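Local coordinates for RNA-binding protein HI_1333 (Haemophilus influenzae, PDB 1JO0) that probably binds RNA through its small CRM (CRS1/YhbY) domain, although its precise cellular role is not established, at residues A[18-24]-A[46-50]; A[38-42]-A[83-87]. All coordinates share one frame; numbering follows the deposited sequence. Where two conformers were deposited one is given.

Contact 1: residues A[18-24]-A[46-50]; sequences LNPVVML and LIKVK
Lys48 reaches across to residues 18-20 along its whole length. Its CB packs 3.7 Å from CA of Pro20. With CG turned to the side of the backbone N (chi1 -87°) and an extended chain beyond it, the methylenes run back along 18-20, CD and CE passing beside the carbonyl of Leu18. NZ ends 2.8 Å from Leu18 O in a hydrogen bond, tilted 23° out of the carbonyl plane; it also makes a weak bond to Ala15 O, at the end of helix 5-15, and one to a glycerol, probably from the crystallisation liquor. The backbones at this end stand too far apart for a direct bond, and a water fills in, accepting from Lys48 N and donating to Asn19 O. Two residues past Asn19, Val21 N donates to Lys48 O at 3.1 Å. From Val22 the two chains become true parallel strands of the mixed sheet, 22-24 at its edge and 46-50 inside, the two strands of a beta-alpha-beta unit connected by helix 31-44. Here Lys50 N donates to Val22 O, and Leu24 N to Lys50 O at 2.9 Å, nearly straight at 176°. On the face turned to that helix, Leu24 CD1 rests 3.6 Å from Val49 CG1, while Val21 CG2 meets CB of Ile47 roughly at right angles. The other face carries Met23 and Lys50 side by side, CG of Met23 3.9 Å from CB of Lys50; beyond, the Lys50 chain leads away, and in this conformer NZ is hydrogen-bonded to His80 NE2. Val22 N, buried between the strands, has no partner in the model.

Contact 2: residues A[38-42]-A[83-87]; sequences ENALN and VLYRP
Helix 31-44 lies over one face of the mixed sheet, and at its C-terminal half it meets the end of strand 81-85, where Arg86 leaves the sheet and reaches up to the helix. The side chain starts out extended and turns about the CG-CD bond (chi3 69°), bringing the guanidinium alongside Asn42 and at about a right angle across Glu38 and Leu41. Glu38 takes it end-on in a salt bridge, with OE1 3.0 Å from NH1 and OE2 3.0 Å from NH2. Both oxygens lie almost in the guanidinium plane, but the carboxylate is twisted 36° against it: NH1 meets OE1 on the syn side but well out of the carboxylate plane, and NH2 reaches OE2 from above it. In the conformer described, Asn42 OD1 sits 2.9 Å from NH2, a weak bond at 122°. Over one face of the guanidinium lies Leu41, its CD1 3.8 Å from NH1, while its CD2 branch turns down to the strand, 4.1 Å from Arg86 CB. One water accepts from Arg86 NE; another lies within hydrogen-bonding distance of Leu41 O and Arg86 O. NH1 also donates to Thr70 O at the end of helix 56-70, so one arginine ties two helices to the strand end. Gripped by Glu38 and Thr70 and backed by a leucine methyl, the guanidinium has little freedom to rotate, and the carboxylate probably stabilises its positive charge.

How the contacts relate
The two contacts lie about 10 Å apart, centre to centre, in one compact domain and interlock along the chain: 18-24, then 38-42, then 46-50, then 83-87. Helix 31-44, which supplies 38-42, is the connection between the two strands joined in contact 1. Strands 46-51 and 81-85 are antiparallel neighbours in the sheet, so contact 2 pins to the next strand the helix that contact 1 brackets. They also meet directly: Ile47 O lies 2.9 Å from Leu84 N, a probable hydrogen bond, and Leu46 CD1 packs 3.7 Å from Val83 CG1. Together they join the parallel beta-alpha-beta unit and the later strand in one alpha/beta core.

Contact 1: residues A[18-24]-A[46-50]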
loop_
_atom_site.group_PDB
_atom_site.type_symbol
_atom_site.label_atom_id
_atom_site.label_comp_id
_atom_site.label_asym_id
_atom_site.label_seq_id
_atom_site.Cartn_x
_atom_site.Cartn_y
_atom_site.Cartn_z
ATOM N N LEU A 18 3.823 7.850 -8.777
ATOM C CA LEU A 18 3.619 8.274 -7.398
ATOM C C LEU A 18 4.888 8.117 -6.594
ATOM O O LEU A 18 5.707 7.224 -6.818
ATOM C CB LEU A 18 2.470 7.499 -6.719
ATOM C CG LEU A 18 1.120 7.611 -7.466
ATOM C CD1 LEU A 18 0.104 6.763 -6.747
ATOM C CD2 LEU A 18 0.737 9.070 -7.618
ATOM N N ASN A 19 5.058 9.029 -5.628
ATOM C CA ASN A 19 6.089 8.903 -4.628
ATOM C C ASN A 19 5.539 8.224 -3.375
ATOM O O ASN A 19 4.348 8.345 -3.095
ATOM C CB ASN A 19 6.600 10.266 -4.172
ATOM C CG ASN A 19 7.368 10.937 -5.288
ATOM O OD1 ASN A 19 8.153 10.298 -6.008
ATOM N ND2 ASN A 19 7.088 12.198 -5.403
ATOM N N PRO A 20 6.359 7.583 -2.581
ATOM C CA PRO A 20 5.884 7.085 -1.283
ATOM C C PRO A 20 5.262 8.196 -0.424
ATOM O O PRO A 20 5.797 9.288 -0.350
ATOM C CB PRO A 20 7.174 6.575 -0.642
ATOM C CG PRO A 20 8.112 6.290 -1.735
ATOM C CD PRO A 20 7.791 7.277 -2.820
ATOM N N VAL A 21 4.143 7.932 0.223
ATOM C CA VAL A 21 3.501 8.818 1.184
ATOM C C VAL A 21 3.669 8.360 2.639
ATOM O O VAL A 21 3.261 9.115 3.521
ATOM C CB VAL A 21 2.014 9.022 0.803
ATOM C CG1 VAL A 21 1.922 9.798 -0.515
ATOM C CG2 VAL A 21 1.223 7.726 0.673
ATOM N N VAL A 22 4.216 7.178 2.888
ATOM C CA VAL A 22 4.533 6.706 4.226
ATOM C C VAL A 22 5.898 6.036 4.151
ATOM O O VAL A 22 6.171 5.307 3.194
ATOM C CB VAL A 22 3.487 5.710 4.769
ATOM C CG1 VAL A 22 3.837 5.215 6.171
ATOM C CG2 VAL A 22 2.097 6.347 4.741
ATOM N N MET A 23 6.678 6.272 5.182
ATOM C CA MET A 23 7.971 5.604 5.256
ATOM C C MET A 23 8.035 4.952 6.630
ATOM O O MET A 23 7.731 5.591 7.628
ATOM C CB MET A 23 9.119 6.567 4.960
ATOM C CG MET A 23 9.074 7.193 3.562
ATOM S SD MET A 23 10.604 7.877 2.915
ATOM C CE MET A 23 11.757 7.536 4.239
ATOM N N LEU A 24 8.440 3.685 6.597
ATOM C CA LEU A 24 8.827 2.990 7.799
ATOM C C LEU A 24 10.336 3.038 8.031
ATOM O O LEU A 24 11.122 2.993 7.091
ATOM C CB LEU A 24 8.572 1.486 7.792
ATOM C CG LEU A 24 7.110 1.167 8.158
ATOM C CD1 LEU A 24 6.218 1.728 7.068
ATOM C CD2 LEU A 24 6.938 -0.327 8.353
ATOM N N LEU A 46 -4.848 4.672 -3.582
ATOM C CA LEU A 46 -3.622 4.035 -4.090
ATOM C C LEU A 46 -2.429 4.691 -3.437
ATOM O O LEU A 46 -2.278 5.906 -3.565
ATOM C CB LEU A 46 -3.502 4.188 -5.588
ATOM C CG LEU A 46 -2.266 3.577 -6.257
ATOM C CD1 LEU A 46 -2.224 2.066 -6.065
ATOM C CD2 LEU A 46 -2.243 3.951 -7.714
ATOM N N ILE A 47 -1.620 3.906 -2.736
ATOM C CA ILE A 47 -0.482 4.449 -1.997
ATOM C C ILE A 47 0.773 3.589 -2.197
ATOM O O ILE A 47 0.685 2.374 -2.434
ATOM C CB ILE A 47 -0.778 4.603 -0.480
ATOM C CG1 ILE A 47 -0.908 3.257 0.237
ATOM C CG2 ILE A 47 -2.005 5.501 -0.282
ATOM C CD1 ILE A 47 -0.969 3.423 1.742
ATOM N N LYS A 48 1.890 4.256 -1.990
ATOM C CA LYS A 48 3.203 3.609 -1.878
ATOM C C LYS A 48 3.751 3.817 -0.473
ATOM O O LYS A 48 3.776 4.909 0.034
ATOM C CB LYS A 48 4.158 4.242 -2.848
ATOM C CG LYS A 48 4.183 3.682 -4.222
ATOM C CD LYS A 48 5.374 4.312 -4.994
ATOM C CE LYS A 48 5.365 3.756 -6.354
ATOM N NZ LYS A 48 6.278 4.525 -7.210
ATOM N N VAL A 49 4.194 2.709 0.125
ATOM C CA VAL A 49 4.757 2.691 1.467
ATOM C C VAL A 49 6.196 2.205 1.306
ATOM O O VAL A 49 6.460 1.155 0.703
ATOM C CB VAL A 49 3.991 1.739 2.414
ATOM C CG1 VAL A 49 4.639 1.680 3.785
ATOM C CG2 VAL A 49 2.539 2.159 2.505
ATOM N N LYS A 50 7.146 2.977 1.796
ATOM C CA LYS A 50 8.551 2.632 1.715
ATOM C C LYS A 50 8.941 1.818 2.939
ATOM O O LYS A 50 8.663 2.225 4.070
ATOM C CB LYS A 50 9.451 3.871 1.586
ATOM C CG LYS A 50 10.889 3.570 1.200
ATOM C CD LYS A 50 11.629 4.866 0.848
ATOM C CE LYS A 50 13.128 4.677 0.778
ATOM N NZ LYS A 50 13.690 4.758 -0.588
HETATM O O HOH W 1 1.952 7.008 -2.677
#

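Contact 2: residues A[38-42]-A[83-87]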
loop_
_atom_site.group_PDB
_atom_site.type_symbol
_atom_site.label_atom_id
_atom_site.label_comp_id
_atom_site.label_asym_id
_atom_site.label_seq_id
_atom_site.Cartn_x
_atom_site.Cartn_y
_atom_site.Cartn_z
ATOM N N GLU A 38 -3.414 4.308 7.273
ATOM C CA GLU A 38 -4.868 4.486 7.179
ATOM C C GLU A 38 -5.260 5.831 6.583
ATOM O O GLU A 38 -6.119 5.912 5.739
ATOM C CB GLU A 38 -5.487 4.434 8.569
ATOM C CG GLU A 38 -5.809 3.060 9.003
ATOM C CD GLU A 38 -6.979 2.414 8.249
ATOM O OE1 GLU A 38 -6.942 1.185 8.155
ATOM O OE2 GLU A 38 -7.920 3.077 7.776
ATOM N N ASN A 39 -4.603 6.887 7.049
ATOM C CA ASN A 39 -4.860 8.229 6.585
ATOM C C ASN A 39 -4.624 8.293 5.088
ATOM O O ASN A 39 -5.367 8.866 4.305
ATOM C CB ASN A 39 -3.991 9.212 7.349
ATOM C CG ASN A 39 -4.242 10.640 6.902
ATOM O OD1 ASN A 39 -5.353 11.170 6.980
ATOM N ND2 ASN A 39 -3.187 11.283 6.441
ATOM N N ALA A 40 -3.498 7.746 4.654
ATOM C CA ALA A 40 -3.098 7.770 3.258
ATOM C C ALA A 40 -4.059 6.987 2.373
ATOM O O ALA A 40 -4.470 7.420 1.303
ATOM C CB ALA A 40 -1.670 7.243 3.154
ATOM N N LEU A 41 -4.483 5.803 2.803
ATOM C CA LEU A 41 -5.495 5.047 2.110
ATOM C C LEU A 41 -6.782 5.837 1.976
ATOM O O LEU A 41 -7.410 5.869 0.916
ATOM C CB LEU A 41 -5.792 3.714 2.767
ATOM C CG LEU A 41 -4.702 2.647 2.675
ATOM C CD1 LEU A 41 -5.037 1.484 3.621
ATOM C CD2 LEU A 41 -4.491 2.127 1.270
ATOM N N ASN A 42 -7.208 6.473 3.049
ATOM C CA ASN A 42 -8.434 7.245 3.053
ATOM C C ASN A 42 -8.416 8.369 2.031
ATOM O O ASN A 42 -9.399 8.522 1.298
ATOM C CB ASN A 42 -8.705 7.837 4.429
ATOM C CG ASN A 42 -9.309 6.780 5.340
ATOM O OD1 ASN A 42 -9.815 5.757 4.876
ATOM N ND2 ASN A 42 -9.183 7.157 6.595
ATOM N N VAL A 83 3.108 -1.242 -2.799
ATOM C CA VAL A 83 2.019 -0.495 -3.401
ATOM C C VAL A 83 0.709 -1.145 -2.945
ATOM O O VAL A 83 0.548 -2.377 -3.088
ATOM C CB VAL A 83 2.115 -0.517 -4.928
ATOM C CG1 VAL A 83 0.984 0.341 -5.500
ATOM C CG2 VAL A 83 3.487 -0.033 -5.447
ATOM N N LEU A 84 -0.179 -0.358 -2.378
ATOM C CA LEU A 84 -1.404 -0.835 -1.746
ATOM C C LEU A 84 -2.611 -0.061 -2.276
ATOM O O LEU A 84 -2.449 1.117 -2.642
ATOM C CB LEU A 84 -1.341 -0.684 -0.248
ATOM C CG LEU A 84 -0.221 -1.383 0.495
ATOM C CD1 LEU A 84 -0.023 -0.783 1.872
ATOM C CD2 LEU A 84 -0.554 -2.844 0.599
ATOM N N TYR A 85 -3.773 -0.672 -2.252
ATOM C CA TYR A 85 -4.990 -0.003 -2.697
ATOM C C TYR A 85 -6.179 -0.375 -1.844
ATOM O O TYR A 85 -6.390 -1.562 -1.578
ATOM C CB TYR A 85 -5.294 -0.318 -4.161
ATOM C CG TYR A 85 -6.622 0.194 -4.656
ATOM C CD1 TYR A 85 -6.781 1.513 -5.092
ATOM C CD2 TYR A 85 -7.752 -0.618 -4.719
ATOM C CE1 TYR A 85 -8.017 1.962 -5.546
ATOM C CE2 TYR A 85 -8.965 -0.171 -5.174
ATOM C CZ TYR A 85 -9.103 1.119 -5.591
ATOM O OH TYR A 85 -10.308 1.569 -6.056
ATOM N N ARG A 86 -6.976 0.624 -1.456
ATOM C CA ARG A 86 -8.263 0.323 -0.843
ATOM C C ARG A 86 -9.303 1.324 -1.378
ATOM O O ARG A 86 -8.981 2.523 -1.358
ATOM C CB ARG A 86 -8.198 0.432 0.662
ATOM C CG ARG A 86 -9.419 -0.093 1.389
ATOM C CD ARG A 86 -9.242 -0.018 2.884
ATOM N NE ARG A 86 -9.230 1.331 3.410
ATOM C CZ ARG A 86 -8.786 1.691 4.606
ATOM N NH1 ARG A 86 -8.254 0.805 5.450
ATOM N NH2 ARG A 86 -8.872 2.979 4.934
ATOM N N PRO A 87 -10.455 0.878 -1.831
ATOM C CA PRO A 87 -11.420 1.827 -2.387
ATOM C C PRO A 87 -12.041 2.693 -1.298
ATOM O O PRO A 87 -12.214 2.261 -0.172
ATOM C CB PRO A 87 -12.454 0.906 -3.046
ATOM C CG PRO A 87 -12.390 -0.352 -2.234
ATOM C CD PRO A 87 -10.939 -0.505 -1.871
HETATM O O HOH W 2 -9.768 4.608 0.369
HETATM O O HOH W 3 -11.040 3.558 2.593
#